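Local coordinates for geranyltranstransferase (IspA) (Helicobacter pylori, PDB 3LLW), which probably catalyses magnesium-dependent prenyl transfer in isoprenoid biosynthesis, at residues 45-49 with 105-109; 75-81 with 134-140; 168-174 with 251-255. All blocks are in the same frame, centred on the assembly; numbering follows the deposited sequence.

Contact 1: residues 45-49 with 105-109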
loop_
_atom_site.group_PDB
_atom_site.type_symbol
_atom_site.label_atom_id
_atom_site.label_comp_id
_atom_site.label_asym_id
_atom_site.label_seq_id
_atom_site.Cartn_x
_atom_site.Cartn_y
_atom_site.Cartn_z
ATOM N N LEU A 45 -10.525 14.267 -5.358
ATOM C CA LEU A 45 -11.543 15.322 -5.353
ATOM C C LEU A 45 -12.203 15.463 -6.707
ATOM O O LEU A 45 -13.418 15.606 -6.800
ATOM C CB LEU A 45 -10.947 16.668 -4.930
ATOM C CG LEU A 45 -10.486 16.782 -3.477
ATOM C CD1 LEU A 45 -9.760 18.091 -3.235
ATOM C CD2 LEU A 45 -11.654 16.633 -2.510
ATOM N N ASN A 46 -11.387 15.392 -7.750
ATOM C CA ASN A 46 -11.828 15.639 -9.115
ATOM C C ASN A 46 -12.419 14.403 -9.785
ATOM O O ASN A 46 -12.903 14.485 -10.911
ATOM C CB ASN A 46 -10.660 16.160 -9.966
ATOM C CG ASN A 46 -10.337 17.638 -9.719
ATOM O OD1 ASN A 46 -9.658 18.265 -10.533
ATOM N ND2 ASN A 46 -10.810 18.192 -8.602
ATOM N N GLY A 47 -12.372 13.254 -9.116
ATOM C CA GLY A 47 -12.891 12.022 -9.714
ATOM C C GLY A 47 -14.393 11.915 -9.534
ATOM O O GLY A 47 -15.114 12.920 -9.543
ATOM N N GLY A 48 -14.873 10.684 -9.420
ATOM C CA GLY A 48 -16.046 10.443 -8.598
ATOM C C GLY A 48 -17.478 10.301 -9.051
ATOM O O GLY A 48 -18.237 11.267 -9.041
ATOM N N LYS A 49 -17.858 9.077 -9.397
ATOM C CA LYS A 49 -19.246 8.660 -9.263
ATOM C C LYS A 49 -19.408 7.897 -7.943
ATOM O O LYS A 49 -20.529 7.708 -7.472
ATOM C CB LYS A 49 -19.708 7.839 -10.471
ATOM C CG LYS A 49 -20.495 8.648 -11.507
ATOM C CD LYS A 49 -22.002 8.434 -11.357
ATOM C CE LYS A 49 -22.776 9.748 -11.414
ATOM N NZ LYS A 49 -22.651 10.520 -10.134
ATOM N N ARG A 105 -8.510 13.464 -17.517
ATOM C CA ARG A 105 -9.433 12.511 -16.909
ATOM C C ARG A 105 -10.625 13.339 -16.449
ATOM O O ARG A 105 -10.446 14.322 -15.715
ATOM C CB ARG A 105 -8.803 11.778 -15.717
ATOM C CG ARG A 105 -9.782 10.861 -14.987
ATOM C CD ARG A 105 -9.074 9.789 -14.194
ATOM N NE ARG A 105 -8.401 8.821 -15.061
ATOM C CZ ARG A 105 -8.930 7.665 -15.454
ATOM N NH1 ARG A 105 -10.147 7.308 -15.057
ATOM N NH2 ARG A 105 -8.231 6.854 -16.234
ATOM N N ARG A 106 -11.821 12.948 -16.902
ATOM C CA ARG A 106 -13.050 13.726 -16.715
ATOM C C ARG A 106 -12.873 15.212 -17.091
ATOM O O ARG A 106 -13.351 16.099 -16.382
ATOM C CB ARG A 106 -13.569 13.590 -15.278
ATOM C CG ARG A 106 -13.842 12.163 -14.820
ATOM C CD ARG A 106 -14.481 12.126 -13.410
ATOM N NE ARG A 106 -15.844 12.677 -13.384
ATOM C CZ ARG A 106 -16.195 13.827 -12.801
ATOM N NH1 ARG A 106 -15.292 14.577 -12.175
ATOM N NH2 ARG A 106 -17.457 14.234 -12.840
ATOM N N ASN A 107 -12.165 15.467 -18.193
ATOM C CA ASN A 107 -11.860 16.827 -18.680
ATOM C C ASN A 107 -11.056 17.725 -17.697
ATOM O O ASN A 107 -11.079 18.969 -17.793
ATOM C CB ASN A 107 -13.137 17.532 -19.195
ATOM C CG ASN A 107 -12.851 18.521 -20.323
ATOM O OD1 ASN A 107 -12.061 18.242 -21.223
ATOM N ND2 ASN A 107 -13.495 19.684 -20.269
ATOM N N HIS A 108 -10.352 17.078 -16.764
ATOM C CA HIS A 108 -9.426 17.728 -15.832
ATOM C C HIS A 108 -8.035 17.237 -16.184
ATOM O O HIS A 108 -7.894 16.091 -16.601
ATOM C CB HIS A 108 -9.719 17.313 -14.391
ATOM C CG HIS A 108 -10.966 17.909 -13.818
ATOM N ND1 HIS A 108 -11.050 19.231 -13.434
ATOM C CD2 HIS A 108 -12.166 17.354 -13.527
ATOM C CE1 HIS A 108 -12.255 19.469 -12.948
ATOM N NE2 HIS A 108 -12.952 18.347 -12.991
ATOM N N PRO A 109 -6.999 18.090 -16.033
ATOM C CA PRO A 109 -5.636 17.579 -16.271
ATOM C C PRO A 109 -5.260 16.450 -15.307
ATOM O O PRO A 109 -5.602 16.499 -14.120
ATOM C CB PRO A 109 -4.736 18.801 -16.024
ATOM C CG PRO A 109 -5.638 19.994 -16.113
ATOM C CD PRO A 109 -7.000 19.521 -15.666
#
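Asn46, at the end of helix 36-45, gives up the most surface here, and it meets two residues of a hairpin turn, Arg106 and His108. Its backbone carbonyl accepts a hydrogen bond from the guanidinium of Arg106 (Arg106 NH1 to Asn46 O, 2.7 Å), arriving near the plane of that group. Asn46 CB sits 4.3 Å from the centroid of the His108 ring in a CH-pi contact over its face. Arg105 to His108 form a type I' turn closed by Arg105 N to His108 O (2.8 Å) and His108 N to Arg105 O (3.0 Å), the two-residue hairpin that follows the first aspartate-rich motif. Arg106 and His108 both direct CA-to-CB toward the other segment, whose Gly47-Gly48-Lys49 resembles the sequence that in related FPP synthases contributes to the isopentenyl diphosphate site. Gly47 O lies over one face of the guanidinium, 3.1 Å from Arg106 NH1 but poorly angled for a hydrogen bond. At Gly48 the backbone angles would jam a CB against the preceding carbonyl oxygen.

Contact 2: residues 75-81 with 134-140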
loop_
_atom_site.group_PDB
_atom_site.type_symbol
_atom_site.label_atom_id
_atom_site.label_comp_id
_atom_site.label_asym_id
_atom_site.label_seq_id
_atom_site.Cartn_x
_atom_site.Cartn_y
_atom_site.Cartn_z
ATOM N N GLU A 75 -15.967 6.963 11.097
ATOM C CA GLU A 75 -15.117 5.800 10.967
ATOM C C GLU A 75 -15.468 4.975 9.729
ATOM O O GLU A 75 -14.571 4.483 9.041
ATOM C CB GLU A 75 -15.202 4.933 12.227
ATOM C CG GLU A 75 -14.955 5.688 13.531
ATOM C CD GLU A 75 -13.725 6.591 13.473
ATOM O OE1 GLU A 75 -13.861 7.801 13.767
ATOM O OE2 GLU A 75 -12.631 6.098 13.125
ATOM N N TYR A 76 -16.769 4.828 9.460
ATOM C CA TYR A 76 -17.262 4.149 8.262
ATOM C C TYR A 76 -16.887 4.931 6.985
ATOM O O TYR A 76 -16.588 4.345 5.942
ATOM C CB TYR A 76 -18.771 3.967 8.351
ATOM C CG TYR A 76 -19.239 3.058 9.480
ATOM C CD1 TYR A 76 -18.563 1.878 9.777
ATOM C CD2 TYR A 76 -20.378 3.369 10.227
ATOM C CE1 TYR A 76 -18.997 1.031 10.796
ATOM C CE2 TYR A 76 -20.819 2.535 11.257
ATOM C CZ TYR A 76 -20.119 1.365 11.530
ATOM O OH TYR A 76 -20.531 0.525 12.534
ATOM N N PHE A 77 -16.893 6.252 7.089
ATOM C CA PHE A 77 -16.524 7.101 5.973
ATOM C C PHE A 77 -15.023 6.957 5.673
ATOM O O PHE A 77 -14.647 6.867 4.524
ATOM C CB PHE A 77 -16.898 8.555 6.253
ATOM C CG PHE A 77 -18.364 8.864 6.082
ATOM C CD1 PHE A 77 -19.252 7.923 5.567
ATOM C CD2 PHE A 77 -18.847 10.135 6.392
ATOM C CE1 PHE A 77 -20.595 8.222 5.402
ATOM C CE2 PHE A 77 -20.193 10.452 6.217
ATOM C CZ PHE A 77 -21.068 9.494 5.719
ATOM N N LYS A 78 -14.195 6.893 6.716
ATOM C CA LYS A 78 -12.762 6.616 6.582
ATOM C C LYS A 78 -12.502 5.341 5.774
ATOM O O LYS A 78 -11.762 5.374 4.788
ATOM C CB LYS A 78 -12.116 6.485 7.958
ATOM C CG LYS A 78 -11.767 7.798 8.621
ATOM C CD LYS A 78 -11.330 7.520 10.043
ATOM C CE LYS A 78 -11.158 8.791 10.861
ATOM N NZ LYS A 78 -10.861 8.455 12.294
ATOM N N ILE A 79 -13.141 4.241 6.186
ATOM C CA ILE A 79 -13.102 2.977 5.460
ATOM C C ILE A 79 -13.564 3.075 4.008
ATOM O O ILE A 79 -12.901 2.562 3.097
ATOM C CB ILE A 79 -13.940 1.918 6.177
ATOM C CG1 ILE A 79 -13.369 1.688 7.591
ATOM C CG2 ILE A 79 -13.997 0.654 5.335
ATOM C CD1 ILE A 79 -14.255 0.879 8.522
ATOM N N ALA A 80 -14.696 3.739 3.795
ATOM C CA ALA A 80 -15.213 3.979 2.456
ATOM C C ALA A 80 -14.210 4.791 1.623
ATOM O O ALA A 80 -14.023 4.518 0.436
ATOM C CB ALA A 80 -16.552 4.708 2.537
ATOM N N LEU A 81 -13.568 5.763 2.270
ATOM C CA LEU A 81 -12.556 6.627 1.652
ATOM C C LEU A 81 -11.286 5.835 1.304
ATOM O O LEU A 81 -10.630 6.123 0.292
ATOM C CB LEU A 81 -12.223 7.821 2.562
ATOM C CG LEU A 81 -11.316 8.928 1.987
ATOM C CD1 LEU A 81 -11.755 9.352 0.606
ATOM C CD2 LEU A 81 -11.207 10.125 2.912
ATOM N N LEU A 134 -5.564 5.101 6.387
ATOM C CA LEU A 134 -6.962 5.442 6.678
ATOM C C LEU A 134 -7.664 4.301 7.404
ATOM O O LEU A 134 -8.294 4.512 8.438
ATOM C CB LEU A 134 -7.741 5.785 5.402
ATOM C CG LEU A 134 -7.593 7.177 4.769
ATOM C CD1 LEU A 134 -8.247 7.179 3.406
ATOM C CD2 LEU A 134 -8.168 8.313 5.652
ATOM N N LEU A 135 -7.521 3.096 6.863
ATOM C CA LEU A 135 -8.182 1.898 7.406
ATOM C C LEU A 135 -7.715 1.600 8.829
ATOM O O LEU A 135 -8.530 1.422 9.720
ATOM C CB LEU A 135 -7.896 0.719 6.484
ATOM C CG LEU A 135 -8.988 -0.213 5.993
ATOM C CD1 LEU A 135 -10.238 0.548 5.706
ATOM C CD2 LEU A 135 -8.513 -0.928 4.736
ATOM N N SER A 136 -6.397 1.608 9.037
ATOM C CA SER A 136 -5.784 1.332 10.335
ATOM C C SER A 136 -6.059 2.393 11.404
ATOM O O SER A 136 -6.033 2.091 12.606
ATOM C CB SER A 136 -4.280 1.065 10.194
ATOM O OG SER A 136 -3.603 2.209 9.689
ATOM N N ASN A 137 -6.354 3.617 10.975
ATOM C CA ASN A 137 -6.758 4.678 11.905
ATOM C C ASN A 137 -8.274 4.833 12.164
ATOM O O ASN A 137 -8.684 5.659 12.982
ATOM C CB ASN A 137 -6.129 6.006 11.488
ATOM C CG ASN A 137 -4.658 6.082 11.865
ATOM O OD1 ASN A 137 -4.318 6.376 13.009
ATOM N ND2 ASN A 137 -3.778 5.795 10.907
ATOM N N ALA A 138 -9.094 4.047 11.470
ATOM C CA ALA A 138 -10.531 3.987 11.744
ATOM C C ALA A 138 -10.793 3.286 13.081
ATOM O O ALA A 138 -10.237 2.226 13.348
ATOM C CB ALA A 138 -11.268 3.273 10.605
ATOM N N LEU A 139 -11.646 3.883 13.907
ATOM C CA LEU A 139 -11.854 3.428 15.287
ATOM C C LEU A 139 -12.947 2.373 15.438
ATOM O O LEU A 139 -14.011 2.649 16.000
ATOM C CB LEU A 139 -12.167 4.619 16.203
ATOM C CG LEU A 139 -11.224 5.819 16.274
ATOM C CD1 LEU A 139 -11.801 6.841 17.243
ATOM C CD2 LEU A 139 -9.800 5.418 16.677
ATOM N N LEU A 140 -12.689 1.173 14.928
ATOM C CA LEU A 140 -13.548 0.024 15.203
ATOM C C LEU A 140 -12.700 -1.003 15.949
ATOM O O LEU A 140 -11.535 -0.741 16.238
ATOM C CB LEU A 140 -14.136 -0.573 13.915
ATOM C CG LEU A 140 -14.748 0.312 12.813
ATOM C CD1 LEU A 140 -15.402 -0.553 11.733
ATOM C CD2 LEU A 140 -15.762 1.335 13.350
#
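Folded and extended side chains divide this contact, between helix 73-94 and the end of helix 117-137 with the chain that follows, into a polar edge and an apolar core. Glu75 curls back with chi1 and chi2 both m, which brings its carboxylate to the chain as it leaves helix 117-137: Leu139 N donates to Glu75 OE2 at 2.5 Å, nearly straight at 165°. Leu139, the centre of an inverse gamma turn, thus has its amide engaged where regular helix has ended. Lys78, m at chi1 and t thereafter, runs extended beside Ala138 (Lys78 CD to Ala138 CA, 4.0 Å) to form a salt bridge from NZ to Glu75 OE2 (3.1 Å). Ile79, in the mt rotamer, reaches three residues: Leu135 (CG2 to Leu135 CD1, 3.8 Å), Ala138 (CG1 to Ala138 CB, 4.0 Å) and Leu140 (CD1 to Leu140 CD1, 3.7 Å). Leu135 meets it with chi1 between wells at -132°. Leu140, also mt, places CD1 4.0 Å from Tyr76 CE1, while Leu134 CD1 packs at 3.8 Å from Leu81 CG. In this all-helical prenyl synthase fold, helix 6-23 covers Phe77 and Leu81, helix 51-63 covers Tyr76 and Ala80, and helix 142-156 closes over Ile79, Leu135 and Leu140; Lys150 of the second subunit packs on Ser136 and Asn137.

Contact 3: residues 168-174 with 251-255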
loop_
_atom_site.group_PDB
_atom_site.type_symbol
_atom_site.label_atom_id
_atom_site.label_comp_id
_atom_site.label_asym_id
_atom_site.label_seq_id
_atom_site.Cartn_x
_atom_site.Cartn_y
_atom_site.Cartn_z
ATOM N N ASP A 168 -4.237 -6.025 -18.762
ATOM C CA ASP A 168 -4.886 -5.037 -19.619
ATOM C C ASP A 168 -3.888 -4.184 -20.400
ATOM O O ASP A 168 -4.098 -3.922 -21.578
ATOM C CB ASP A 168 -5.824 -4.129 -18.829
ATOM C CG ASP A 168 -6.800 -3.369 -19.730
ATOM O OD1 ASP A 168 -7.091 -3.843 -20.849
ATOM O OD2 ASP A 168 -7.286 -2.301 -19.315
ATOM N N CYS A 169 -2.810 -3.770 -19.738
ATOM C CA CYS A 169 -1.746 -2.987 -20.379
ATOM C C CYS A 169 -0.925 -3.816 -21.328
ATOM O O CYS A 169 -0.585 -3.353 -22.423
ATOM C CB CYS A 169 -0.815 -2.357 -19.342
ATOM S SG CYS A 169 -1.679 -1.179 -18.323
ATOM N N TYR A 170 -0.603 -5.037 -20.903
ATOM C CA TYR A 170 0.286 -5.889 -21.681
ATOM C C TYR A 170 -0.356 -6.319 -22.993
ATOM O O TYR A 170 0.310 -6.322 -24.037
ATOM C CB TYR A 170 0.772 -7.111 -20.883
ATOM C CG TYR A 170 1.902 -7.819 -21.578
ATOM C CD1 TYR A 170 3.226 -7.431 -21.367
ATOM C CD2 TYR A 170 1.645 -8.847 -22.493
ATOM C CE1 TYR A 170 4.266 -8.057 -22.043
ATOM C CE2 TYR A 170 2.664 -9.466 -23.178
ATOM C CZ TYR A 170 3.975 -9.074 -22.943
ATOM O OH TYR A 170 4.987 -9.707 -23.616
ATOM N N PHE A 171 -1.642 -6.662 -22.942
ATOM C CA PHE A 171 -2.351 -7.152 -24.118
ATOM C C PHE A 171 -3.234 -6.105 -24.759
ATOM O O PHE A 171 -4.279 -6.432 -25.314
ATOM C CB PHE A 171 -3.173 -8.398 -23.763
ATOM C CG PHE A 171 -2.332 -9.556 -23.312
ATOM C CD1 PHE A 171 -1.651 -10.337 -24.239
ATOM C CD2 PHE A 171 -2.213 -9.857 -21.965
ATOM C CE1 PHE A 171 -0.869 -11.391 -23.831
ATOM C CE2 PHE A 171 -1.422 -10.914 -21.543
ATOM C CZ PHE A 171 -0.760 -11.686 -22.466
ATOM N N GLU A 172 -2.794 -4.856 -24.709
ATOM C CA GLU A 172 -3.559 -3.729 -25.230
ATOM C C GLU A 172 -4.062 -3.904 -26.677
ATOM O O GLU A 172 -5.254 -3.712 -26.960
ATOM C CB GLU A 172 -2.764 -2.425 -25.075
ATOM C CG GLU A 172 -3.634 -1.161 -25.103
ATOM C CD GLU A 172 -4.816 -1.227 -24.133
ATOM O OE1 GLU A 172 -4.596 -1.098 -22.905
ATOM O OE2 GLU A 172 -5.962 -1.401 -24.603
ATOM N N ASN A 173 -3.169 -4.305 -27.573
ATOM C CA ASN A 173 -3.532 -4.446 -28.979
ATOM C C ASN A 173 -3.687 -5.910 -29.426
ATOM O O ASN A 173 -3.426 -6.245 -30.578
ATOM C CB ASN A 173 -2.494 -3.725 -29.844
ATOM C CG ASN A 173 -3.097 -3.127 -31.100
ATOM O OD1 ASN A 173 -3.020 -3.712 -32.186
ATOM N ND2 ASN A 173 -3.716 -1.959 -30.956
ATOM N N THR A 174 -4.130 -6.771 -28.515
ATOM C CA THR A 174 -4.120 -8.210 -28.739
ATOM C C THR A 174 -5.480 -8.814 -28.403
ATOM O O THR A 174 -5.979 -8.619 -27.294
ATOM C CB THR A 174 -2.980 -8.880 -27.921
ATOM O OG1 THR A 174 -1.730 -8.626 -28.575
ATOM C CG2 THR A 174 -3.173 -10.406 -27.773
ATOM N N ALA A 251 -10.441 -1.428 -30.176
ATOM C CA ALA A 251 -9.037 -1.173 -29.859
ATOM C C ALA A 251 -8.621 -1.756 -28.499
ATOM O O ALA A 251 -7.520 -2.301 -28.358
ATOM C CB ALA A 251 -8.741 0.330 -29.922
ATOM N N LYS A 252 -9.514 -1.644 -27.513
ATOM C CA LYS A 252 -9.277 -2.109 -26.144
ATOM C C LYS A 252 -9.608 -3.611 -25.993
ATOM O O LYS A 252 -10.131 -4.232 -26.924
ATOM C CB LYS A 252 -10.129 -1.261 -25.188
ATOM C CG LYS A 252 -9.601 -1.132 -23.758
ATOM C CD LYS A 252 -10.516 -0.255 -22.907
ATOM C CE LYS A 252 -10.137 -0.314 -21.429
ATOM N NZ LYS A 252 -10.595 -1.572 -20.766
ATOM N N ASN A 253 -9.274 -4.192 -24.836
ATOM C CA ASN A 253 -9.671 -5.560 -24.480
ATOM C C ASN A 253 -11.105 -5.554 -23.981
ATOM O O ASN A 253 -11.349 -5.444 -22.779
ATOM C CB ASN A 253 -8.807 -6.120 -23.354
ATOM C CG ASN A 253 -7.369 -6.328 -23.747
ATOM O OD1 ASN A 253 -6.474 -5.811 -23.082
ATOM N ND2 ASN A 253 -7.127 -7.119 -24.795
ATOM N N SER A 254 -12.057 -5.668 -24.893
ATOM C CA SER A 254 -13.442 -5.497 -24.513
ATOM C C SER A 254 -14.357 -6.568 -25.096
ATOM O O SER A 254 -14.018 -7.230 -26.073
ATOM C CB SER A 254 -13.908 -4.078 -24.871
ATOM O OG SER A 254 -14.846 -4.065 -25.920
ATOM N N PHE A 255 -15.521 -6.734 -24.478
ATOM C CA PHE A 255 -16.493 -7.719 -24.932
ATOM C C PHE A 255 -17.178 -7.339 -26.241
ATOM O O PHE A 255 -17.681 -8.203 -26.944
ATOM C CB PHE A 255 -17.524 -7.984 -23.847
ATOM C CG PHE A 255 -17.020 -8.872 -22.763
ATOM C CD1 PHE A 255 -16.998 -10.250 -22.936
ATOM C CD2 PHE A 255 -16.551 -8.336 -21.578
ATOM C CE1 PHE A 255 -16.516 -11.076 -21.935
ATOM C CE2 PHE A 255 -16.077 -9.165 -20.568
ATOM C CZ PHE A 255 -16.061 -10.530 -20.753
#
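Asn253 is the most covered residue where the end of helix 161-170 meets the chain leading into helix 255-259. Its side-chain amide donates to the turn after helix 161-170 (Asn253 ND2 to Phe171 O, 3.0 Å). Phe171 O also accepts Thr174 N at 3.2 Å, within a type I turn, so this carbonyl serves both the turn and the neighbouring segment. Asn253 O is satisfied by His185 NE2, and Ser254, the N-cap of helix 255-259, makes a weak hydrogen bond from its hydroxyl to Val256 N. Asp231, in the second aspartate-rich motif of the family, accepts Phe255 N. Asp168 takes its main salt bridge from Lys188; Lys252 adds a long one, with NZ 3.7 Å from Asp168 OD2. Glu172 O stands 3.0 Å from Ala251 O, but Ala251 is poorly ordered and follows the unmodelled 238-250, so this distance means little. Asn253 OD1, 3.0 Å from Asp168 OD1 and 3.2 Å from Phe171 O, is unfavourably placed among acceptors as modelled, which puts the amide orientation, or a proton, in question; the carboxylates of Asp168 and Glu172 meanwhile lie near the magnesium ligands Asp94 and Asp100.

How the contacts relate
Contact 3 lies closest to the metal site, contact 1 farther from it, and contact 2 away from it in the helical body. Both magnesium ligands, Asp94 and Asp100, are about 5 Å by side chains from contact 3, through Asp168 and Glu172 respectively; the Arg106 side chain of contact 1 is about 12 Å from that of Asp94, though Arg105 beside it forms a salt bridge with Asp95 and a long, weak ion pair with Asp94. Contacts 1 and 3 have nearest atoms about 9 Å apart. Contacts 2 and 3, with centres 35 Å apart, both touch the second subunit. Segments of contacts 1 and 2 alternate along the chain; helix 73-94 runs from contact 2 to Asp94.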